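Local structure of protein, Family 18 Chitinase (Crocus vernus, 3SIM) at residues A[163-166]-A[167-171]; A[185-188]-A[189-192]. The protein probably binds and hydrolyses chitin as a plant family 18 glycosyl hydrolase built on a TIM barrel. All coordinates share one frame; numbering follows the deposited sequence.

Contact 1: residues A[163-166]-A[167-171]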
ATOM      1  N   PRO A 163      -4.715   4.812  12.676  1.00  8.99           N
ATOM      2  CA  PRO A 163      -5.032   4.627  14.081  1.00  8.54           C
ATOM      3  C   PRO A 163      -6.359   3.897  14.270  1.00  9.95           C
ATOM      4  O   PRO A 163      -6.369   3.002  15.001  1.00  9.37           O
ATOM      5  CB  PRO A 163      -5.114   6.021  14.592  1.00 10.70           C
ATOM      6  CG  PRO A 163      -4.098   6.737  13.856  1.00  7.73           C
ATOM      7  CD  PRO A 163      -4.187   6.150  12.449  1.00  8.09           C
ATOM      8  N   SER A 164      -7.396   4.231  13.532  1.00 10.42           N
ATOM      9  CA  SER A 164      -8.683   3.566  13.730  1.00 12.64           C
ATOM     10  C   SER A 164      -8.730   2.062  13.419  1.00 12.17           C
ATOM     11  O   SER A 164      -9.557   1.418  13.893  1.00 11.70           O
ATOM     12  CB  SER A 164      -9.851   4.289  13.110  1.00 13.63           C
ATOM     13  OG  SER A 164      -9.660   4.388  11.770  0.50 15.27           O
ATOM     14  N   VAL A 165      -7.799   1.575  12.616  1.00 11.21           N
ATOM     15  CA  VAL A 165      -7.631   0.172  12.358  1.00  9.74           C
ATOM     16  C   VAL A 165      -6.457  -0.534  13.041  1.00 11.08           C
ATOM     17  O   VAL A 165      -6.192  -1.645  12.771  1.00 10.05           O
ATOM     18  CB  VAL A 165      -7.688  -0.160  10.842  1.00  9.68           C
ATOM     19  CG1 VAL A 165      -9.021   0.235  10.269  1.00  7.65           C
ATOM     20  CG2 VAL A 165      -6.539   0.442  10.116  1.00  6.34           C
ATOM     21  N   ASP A 166      -5.810   0.124  13.962  1.00 10.32           N
ATOM     22  CA  ASP A 166      -4.629  -0.403  14.581  1.00 10.27           C
ATOM     23  C   ASP A 166      -4.849  -1.751  15.302  1.00  9.15           C
ATOM     24  O   ASP A 166      -3.975  -2.515  15.325  1.00  9.99           O
ATOM     25  CB  ASP A 166      -3.977   0.601  15.536  1.00 10.70           C
ATOM     26  CG  ASP A 166      -2.969   1.513  14.853  1.00 12.10           C
ATOM     27  OD1 ASP A 166      -2.384   1.188  13.851  1.00 14.90           O
ATOM     28  OD2 ASP A 166      -2.830   2.529  15.374  1.00 16.59           O
ATOM     29  N   GLU A 167      -6.024  -1.980  15.860  1.00  8.44           N
ATOM     30  CA  GLU A 167      -6.310  -3.184  16.614  1.00  8.33           C
ATOM     31  C   GLU A 167      -6.165  -4.448  15.744  1.00  9.07           C
ATOM     32  O   GLU A 167      -5.539  -5.370  16.130  1.00  8.66           O
ATOM     33  CB  GLU A 167      -7.676  -3.112  17.337  1.00  8.56           C
ATOM     34  CG  GLU A 167      -7.982  -4.345  18.156  1.00 11.84           C
ATOM     35  CD  GLU A 167      -9.277  -4.316  18.964  1.00 18.08           C
ATOM     36  OE1 GLU A 167     -10.167  -3.563  18.663  1.00 18.81           O
ATOM     37  OE2 GLU A 167      -9.382  -5.084  19.901  1.00 19.65           O
ATOM     38  N   TYR A 168      -6.733  -4.376  14.548  1.00  9.57           N
ATOM     39  CA  TYR A 168      -6.680  -5.399  13.509  1.00 10.91           C
ATOM     40  C   TYR A 168      -5.303  -5.687  12.920  1.00  9.86           C
ATOM     41  O   TYR A 168      -4.863  -6.776  12.929  1.00 10.26           O
ATOM     42  CB  TYR A 168      -7.689  -5.059  12.408  1.00 11.37           C
ATOM     43  CG  TYR A 168      -9.077  -4.827  12.941  1.00 12.26           C
ATOM     44  CD1 TYR A 168      -9.877  -5.863  13.286  1.00 11.99           C
ATOM     45  CD2 TYR A 168      -9.527  -3.551  13.186  1.00 17.36           C
ATOM     46  CE1 TYR A 168     -11.083  -5.667  13.813  1.00 15.88           C
ATOM     47  CE2 TYR A 168     -10.780  -3.330  13.703  1.00 18.61           C
ATOM     48  CZ  TYR A 168     -11.554  -4.398  14.029  1.00 19.96           C
ATOM     49  OH  TYR A 168     -12.797  -4.212  14.518  1.00 22.62           O
ATOM     50  N   TYR A 169      -4.620  -4.627  12.534  1.00 10.49           N
ATOM     51  CA  TYR A 169      -3.240  -4.668  12.095  1.00  9.92           C
ATOM     52  C   TYR A 169      -2.185  -5.113  13.132  1.00  9.40           C
ATOM     53  O   TYR A 169      -1.264  -5.770  12.811  1.00  9.00           O
ATOM     54  CB  TYR A 169      -2.861  -3.421  11.279  1.00 10.43           C
ATOM     55  CG  TYR A 169      -3.572  -3.398   9.941  1.00 11.15           C
ATOM     56  CD1 TYR A 169      -3.081  -4.136   8.902  1.00 10.72           C
ATOM     57  CD2 TYR A 169      -4.779  -2.724   9.746  1.00 11.37           C
ATOM     58  CE1 TYR A 169      -3.699  -4.203   7.729  1.00 10.81           C
ATOM     59  CE2 TYR A 169      -5.418  -2.771   8.527  1.00  9.59           C
ATOM     60  CZ  TYR A 169      -4.875  -3.534   7.518  1.00 10.25           C
ATOM     61  OH  TYR A 169      -5.424  -3.635   6.334  1.00 10.53           O
ATOM     62  N   LEU A 170      -2.347  -4.701  14.368  1.00  9.56           N
ATOM     63  CA  LEU A 170      -1.497  -5.151  15.462  1.00 10.38           C
ATOM     64  C   LEU A 170      -1.608  -6.657  15.743  1.00 10.12           C
ATOM     65  O   LEU A 170      -0.665  -7.302  15.962  1.00 12.04           O
ATOM     66  CB  LEU A 170      -1.656  -4.310  16.741  1.00  9.99           C
ATOM     67  CG  LEU A 170      -1.047  -2.893  16.771  1.00 10.54           C
ATOM     68  CD1 LEU A 170      -1.571  -2.119  17.900  1.00  7.43           C
ATOM     69  CD2 LEU A 170       0.456  -2.946  16.726  1.00 10.49           C
ATOM     70  N   ALA A 171      -2.805  -7.166  15.680  1.00 11.05           N
ATOM     71  CA  ALA A 171      -3.014  -8.594  15.771  1.00 10.30           C
ATOM     72  C   ALA A 171      -2.256  -9.315  14.637  1.00 10.49           C
ATOM     73  O   ALA A 171      -1.579 -10.204  14.900  1.00  9.86           O
ATOM     74  CB  ALA A 171      -4.428  -8.926  15.698  1.00  8.66           C
TER
HETATM   75  O   HOH W   1      -8.467  -0.210  15.911  1.00 28.64           O
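Val165 and Tyr169 meet across the first turn of helix 166-175. The site is a helix N-terminus in the TIM barrel, where the loop after strand 156-159 turns through a short 3-10 segment into the helix. Val165 is the N-cap residue. The tight part lies on the buried side. Val165 and Tyr169 run side by side and point the same way. Val165 CG2 touches the ring at Tyr169 CD2, 3.6 Å away. Tyr169 has CG anti to its carbonyl carbon (chi1 -69°), which lays the ring alongside the valine one turn back. Beyond the pair, Tyr169 OH bonds to Tyr126 O and the ring meets Phe137 edge-to-face. Asp166 is also buried. Its carboxylate hydrogen-bonds to Tyr210 and forms a salt bridge with Lys209, which probably balances its charge. The backbone starts unevenly. Tyr168 N gives Val165 O a weak, bent bond of 3.3 Å. Tyr169 N reaches Val165 O along a straight line, but at 3.4 Å the bond is weak. One carbonyl thus serves both a 3-10 and an alpha-helical pattern. The regular helix is clear at the next step, where Leu170 N bonds to Asp166 O at 2.9 Å. Leu170 CB and CG both lie 3.3 Å from that same Asp166 O, so the side chain covers part of the carbonyl. The side of Glu167 is open to solvent. Its extended chain leads away from the 163-166 segment to a salt bridge with Lys134. Tyr168 is partly exposed, but its ring stacks with Phe129 and packs on helix 134-150. Water joins the backbone near Glu167: one molecule donates to Ser164 O (2.8 Å) and accepts from Glu167 N (3.0 Å).

Contact 2: residues A[185-188]-A[189-192]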
ATOM      1  N   TYR A 185       2.432   3.354   6.854  1.00  6.49           N
ATOM      2  CA  TYR A 185       1.469   3.954   7.759  1.00  6.96           C
ATOM      3  C   TYR A 185       0.873   5.157   7.072  1.00  7.45           C
ATOM      4  O   TYR A 185       1.532   5.854   6.432  1.00  8.00           O
ATOM      5  CB  TYR A 185       2.056   4.332   9.126  1.00  6.99           C
ATOM      6  CG  TYR A 185       1.113   4.328  10.268  1.00  8.36           C
ATOM      7  CD1 TYR A 185       0.545   5.496  10.745  1.00  7.86           C
ATOM      8  CD2 TYR A 185       0.784   3.162  10.909  1.00  9.97           C
ATOM      9  CE1 TYR A 185      -0.300   5.509  11.834  1.00  4.75           C
ATOM     10  CE2 TYR A 185      -0.062   3.137  11.947  1.00  9.56           C
ATOM     11  CZ  TYR A 185      -0.633   4.311  12.417  1.00 10.74           C
ATOM     12  OH  TYR A 185      -1.511   4.279  13.431  1.00 10.65           O
ATOM     13  N   GLN A 186      -0.427   5.262   7.169  1.00  8.38           N
ATOM     14  CA  GLN A 186      -1.238   6.246   6.489  1.00  8.83           C
ATOM     15  C   GLN A 186      -1.377   7.548   7.368  1.00  9.64           C
ATOM     16  O   GLN A 186      -2.362   7.794   8.017  1.00 10.24           O
ATOM     17  CB  GLN A 186      -2.566   5.621   5.992  1.00  8.88           C
ATOM     18  CG  GLN A 186      -2.510   4.479   4.972  1.00  8.65           C
ATOM     19  CD  GLN A 186      -3.862   4.224   4.281  1.00 13.74           C
ATOM     20  OE1 GLN A 186      -4.350   3.124   4.244  1.00 12.10           O
ATOM     21  NE2 GLN A 186      -4.433   5.260   3.759  1.00  5.77           N
ATOM     22  N   PHE A 187      -0.342   8.346   7.350  1.00  9.92           N
ATOM     23  CA  PHE A 187      -0.280   9.578   8.108  1.00 11.17           C
ATOM     24  C   PHE A 187      -1.342  10.610   7.632  1.00 11.81           C
ATOM     25  O   PHE A 187      -1.732  11.441   8.361  1.00 11.39           O
ATOM     26  CB  PHE A 187       1.148  10.145   8.253  1.00  9.60           C
ATOM     27  CG  PHE A 187       2.060   9.330   9.144  1.00 11.18           C
ATOM     28  CD1 PHE A 187       2.116   9.529  10.492  1.00  9.74           C
ATOM     29  CD2 PHE A 187       2.850   8.364   8.617  1.00  8.27           C
ATOM     30  CE1 PHE A 187       2.929   8.771  11.270  1.00 12.78           C
ATOM     31  CE2 PHE A 187       3.653   7.631   9.387  1.00 10.26           C
ATOM     32  CZ  PHE A 187       3.688   7.816  10.714  1.00 10.82           C
ATOM     33  N   LYS A 188      -1.849  10.453   6.429  1.00 12.21           N
ATOM     34  CA  LYS A 188      -2.901  11.340   5.956  1.00 13.42           C
ATOM     35  C   LYS A 188      -4.213  11.215   6.773  1.00 13.22           C
ATOM     36  O   LYS A 188      -5.029  12.046   6.731  1.00 12.07           O
ATOM     37  CB  LYS A 188      -3.099  11.292   4.438  1.00 14.52           C
ATOM     38  CG  LYS A 188      -3.301   9.976   3.827  1.00 19.39           C
ATOM     39  CD  LYS A 188      -1.963   9.244   3.582  0.50 20.06           C
ATOM     40  CE  LYS A 188      -2.141   7.940   2.887  1.00 24.14           C
ATOM     41  NZ  LYS A 188      -3.429   7.804   2.549  1.00 18.44           N
ATOM     42  N   ALA A 189      -4.321  10.179   7.570  1.00 12.87           N
ATOM     43  CA  ALA A 189      -5.423   9.963   8.477  1.00 13.09           C
ATOM     44  C   ALA A 189      -5.595  10.991   9.616  1.00 13.21           C
ATOM     45  O   ALA A 189      -6.646  11.198  10.059  1.00 13.18           O
ATOM     46  CB  ALA A 189      -5.458   8.558   8.977  1.00 12.99           C
ATOM     47  N   TYR A 190      -4.521  11.597  10.046  1.00 12.73           N
ATOM     48  CA  TYR A 190      -4.583  12.613  11.064  1.00 13.33           C
ATOM     49  C   TYR A 190      -5.177  13.940  10.555  1.00 16.35           C
ATOM     50  O   TYR A 190      -5.251  14.153   9.368  1.00 15.82           O
ATOM     51  CB  TYR A 190      -3.218  12.815  11.673  1.00 11.96           C
ATOM     52  CG  TYR A 190      -2.652  11.625  12.446  1.00 12.40           C
ATOM     53  CD1 TYR A 190      -3.031  11.370  13.743  1.00 13.01           C
ATOM     54  CD2 TYR A 190      -1.692  10.823  11.904  1.00 12.77           C
ATOM     55  CE1 TYR A 190      -2.510  10.348  14.430  1.00 13.55           C
ATOM     56  CE2 TYR A 190      -1.195   9.789  12.586  1.00 12.06           C
ATOM     57  CZ  TYR A 190      -1.610   9.551  13.843  1.00 11.05           C
ATOM     58  OH  TYR A 190      -1.092   8.553  14.513  1.00 16.06           O
ATOM     59  N   ASP A 191      -5.549  14.830  11.465  1.00 17.89           N
ATOM     60  CA  ASP A 191      -6.147  16.123  11.137  1.00 20.49           C
ATOM     61  C   ASP A 191      -5.243  17.001  10.324  1.00 20.48           C
ATOM     62  O   ASP A 191      -4.083  16.923  10.410  1.00 18.77           O
ATOM     63  CB  ASP A 191      -6.386  16.998  12.355  1.00 22.14           C
ATOM     64  CG  ASP A 191      -7.381  16.499  13.232  1.00 28.18           C
ATOM     65  OD1 ASP A 191      -8.312  15.804  12.822  1.00 35.23           O
ATOM     66  OD2 ASP A 191      -7.191  16.788  14.383  1.00 38.00           O
ATOM     67  N   SER A 192      -5.869  17.892   9.584  1.00 21.66           N
ATOM     68  CA  SER A 192      -5.237  18.902   8.747  1.00 23.59           C
ATOM     69  C   SER A 192      -4.416  19.928   9.561  1.00 23.93           C
ATOM     70  O   SER A 192      -3.498  20.483   9.081  1.00 25.39           O
ATOM     71  CB  SER A 192      -6.278  19.562   7.834  1.00 23.71           C
ATOM     72  OG  SER A 192      -7.168  20.372   8.540  1.00 24.64           O
TER
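Phe187 and Tyr190 share one first torsion, with CG anti to the carbonyl carbon (chi1 -70° and -65°). Three residues apart, at the start of a short 3-10 turn and just past its end, they therefore lie side by side and point the same way. Phe187 CD1 meets Tyr190 CE2 at 3.9 Å. Tyr185 crosses Tyr190 at about a right angle, with Tyr185 CE1 4.1 Å from Tyr190 OH. Tyr185 also lies over Phe187, its CD1 3.9 Å above the ring centre. Two backbone bonds set the turn in a beta-alpha loop of the TIM barrel, between strand 182-184 and helix 196-209. Ala189 N bonds to Gln186 O at 3.1 Å, and Tyr190 N to Phe187 O at 3.3 Å. Outside the turn, Tyr190 stacks with Tyr202, and Lys188 makes a cation-pi contact with Trp253 at the end of strand 250-253. With Tyr190 replaced by alanine, the ring is gone, and Tyr202 would probably lose its stacking mate while a gap opens beside Phe187 CD1. Across the turn, then, the side chains meet mainly through apolar aromatic contact, while the directional bonds come from the backbone.

How the contacts relate
Contacts 1 and 2 lie in successive beta-alpha loops of the barrel, after strands 156-159 and 182-184, which pair in parallel. Their centres are about 15 Å apart, yet they touch. Tyr185 OH of contact 2 is 2.9 Å from Asp166 OD2 of contact 1 and hydrogen-bonds to it. Pro163 of contact 1 packs on contact 2, with its CG 3.6 Å from Tyr190 OH. Both loops leave the C-terminal ends of their strands, the side where TIM barrels carry their active sites. Gln186 touches Glu127, which closes the DxDxE motif of family 18; this glutamate probably lies in the chitin-cleaving site. Contact 2 thus probably borders that site.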